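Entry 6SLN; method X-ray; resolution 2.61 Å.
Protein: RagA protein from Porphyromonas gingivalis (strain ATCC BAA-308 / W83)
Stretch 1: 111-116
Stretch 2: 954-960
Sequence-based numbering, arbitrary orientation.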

# COMPACT_ATOMS: atom_id res chain seq x y z
N ALA A 111 -14.15 -36.29 -1.33
CA ALA A 111 -14.82 -35.70 -2.49
C ALA A 111 -16.06 -34.89 -2.11
O ALA A 111 -16.83 -35.29 -1.23
CB ALA A 111 -15.23 -36.79 -3.48
N GLU A 112 -16.25 -33.77 -2.81
CA GLU A 112 -17.45 -32.93 -2.76
C GLU A 112 -18.02 -32.78 -1.36
O GLU A 112 -18.94 -33.50 -0.98
CB GLU A 112 -18.53 -33.49 -3.70
CG GLU A 112 -18.17 -33.51 -5.19
CD GLU A 112 -18.61 -32.25 -5.94
OE1 GLU A 112 -17.74 -31.38 -6.17
OE2 GLU A 112 -19.81 -32.12 -6.29
N LYS A 113 -17.49 -31.84 -0.58
CA LYS A 113 -17.98 -31.65 0.77
C LYS A 113 -18.27 -30.18 1.01
O LYS A 113 -17.55 -29.31 0.52
CB LYS A 113 -16.97 -32.19 1.81
CG LYS A 113 -16.78 -33.72 1.76
CD LYS A 113 -16.60 -34.37 3.14
CE LYS A 113 -17.46 -35.63 3.30
NZ LYS A 113 -17.09 -36.76 2.39
N PRO A 114 -19.32 -29.87 1.74
CA PRO A 114 -19.83 -28.50 1.71
C PRO A 114 -19.09 -27.54 2.61
O PRO A 114 -19.68 -26.53 3.04
CB PRO A 114 -21.29 -28.67 2.15
CG PRO A 114 -21.26 -29.86 3.06
CD PRO A 114 -20.14 -30.76 2.58
N VAL A 115 -17.83 -27.81 2.93
CA VAL A 115 -16.99 -26.81 3.58
C VAL A 115 -15.63 -26.76 2.88
O VAL A 115 -15.18 -27.73 2.27
CB VAL A 115 -16.80 -27.08 5.09
CG1 VAL A 115 -18.02 -26.58 5.87
CG2 VAL A 115 -16.53 -28.55 5.34
N ALA A 116 -14.99 -25.59 2.97
CA ALA A 116 -13.66 -25.42 2.40
C ALA A 116 -12.59 -26.09 3.24
O ALA A 116 -11.49 -26.35 2.73
CB ALA A 116 -13.31 -23.94 2.27
N VAL A 954 -27.12 -39.10 -8.57
CA VAL A 954 -27.66 -38.07 -7.69
C VAL A 954 -27.44 -38.52 -6.26
O VAL A 954 -27.39 -39.73 -5.97
CB VAL A 954 -29.15 -37.79 -7.96
CG1 VAL A 954 -29.31 -36.98 -9.22
CG2 VAL A 954 -29.94 -39.11 -8.05
N TYR A 955 -27.28 -37.55 -5.36
CA TYR A 955 -27.07 -37.87 -3.96
C TYR A 955 -27.73 -36.83 -3.08
O TYR A 955 -27.89 -35.67 -3.45
CB TYR A 955 -25.59 -37.97 -3.59
CG TYR A 955 -24.79 -36.69 -3.77
CD1 TYR A 955 -24.80 -35.69 -2.81
CD2 TYR A 955 -23.99 -36.51 -4.90
CE1 TYR A 955 -24.04 -34.52 -2.98
CE2 TYR A 955 -23.23 -35.37 -5.07
CZ TYR A 955 -23.26 -34.37 -4.11
OH TYR A 955 -22.50 -33.24 -4.31
N LEU A 956 -28.09 -37.28 -1.88
CA LEU A 956 -28.60 -36.43 -0.82
C LEU A 956 -27.63 -36.54 0.36
O LEU A 956 -27.29 -37.64 0.79
CB LEU A 956 -30.00 -36.87 -0.41
CG LEU A 956 -31.07 -35.81 -0.27
CD1 LEU A 956 -30.91 -34.78 -1.35
CD2 LEU A 956 -32.44 -36.49 -0.32
N MET A 957 -27.20 -35.40 0.89
CA MET A 957 -26.10 -35.41 1.83
C MET A 957 -26.36 -34.49 3.02
O MET A 957 -26.95 -33.42 2.87
CB MET A 957 -24.79 -35.00 1.14
CG MET A 957 -23.59 -35.41 1.92
SD MET A 957 -22.24 -34.34 1.56
CE MET A 957 -22.96 -32.83 2.12
N ALA A 958 -25.91 -34.93 4.19
CA ALA A 958 -25.92 -34.11 5.40
C ALA A 958 -24.54 -34.14 6.06
O ALA A 958 -23.87 -35.19 6.08
CB ALA A 958 -26.98 -34.61 6.39
N ARG A 959 -24.10 -33.00 6.58
CA ARG A 959 -22.86 -32.92 7.36
C ARG A 959 -23.20 -32.45 8.77
O ARG A 959 -23.95 -31.48 8.93
CB ARG A 959 -21.82 -31.97 6.74
CG ARG A 959 -20.49 -31.93 7.56
CD ARG A 959 -19.44 -30.92 7.02
NE ARG A 959 -19.52 -29.66 7.74
CZ ARG A 959 -18.63 -29.26 8.64
NH1 ARG A 959 -17.59 -30.02 8.90
NH2 ARG A 959 -18.78 -28.09 9.28
N ASN A 960 -22.63 -33.13 9.77
CA ASN A 960 -22.91 -32.87 11.19
C ASN A 960 -24.41 -32.96 11.50
O ASN A 960 -24.95 -32.17 12.28
CB ASN A 960 -22.35 -31.51 11.62
CG ASN A 960 -20.84 -31.50 11.70
OD1 ASN A 960 -20.19 -32.55 11.73
ND2 ASN A 960 -20.26 -30.30 11.73

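No hydrogen bond joins these two stretches; they meet through side-chain packing that covers 296 Å² in all. Y955 and M957, in the strand, and R959, where the chain turns a corner, direct their CA-to-CB bonds toward stretch 1, whereas that of A958 points away. Stretch 1, which has no regular secondary structure, runs in roughly the same direction, its end-to-end line 25° from that of its partner. E112, P114, Y955, M957 and R959 are buried; V115 is partly exposed.

A111 lies out of reach, so the contact begins at E112. The CA-to-CB bond of E112 points toward stretch 2, and E112 OE2 lies 3.5 Å from Y955 OH, a polar approach between a carboxylate and a phenol hydroxyl. E112 O also lies 4.2 Å from M957 SD. The CA-to-CB bond of K113 points sideways, and its side chain comes no nearer than 5.2 Å to stretch 2.

P114 supplies the apolar contact: P114 CD sits 3.5 Å from M957 CE. The compact ring offers a rigid surface, and the unbranched methionine, with chi1 and chi2 both t and chi3 p, is long enough to reach it. P114 CG also lies 4.3 Å from R959 CB.

V115 follows, placing V115 CG1 over one face of the R959 guanidinium, 3.8 Å from R959 NH2. Such a flat face accepts a methyl group readily, while R959 NE is hydrogen-bonded elsewhere in the structure.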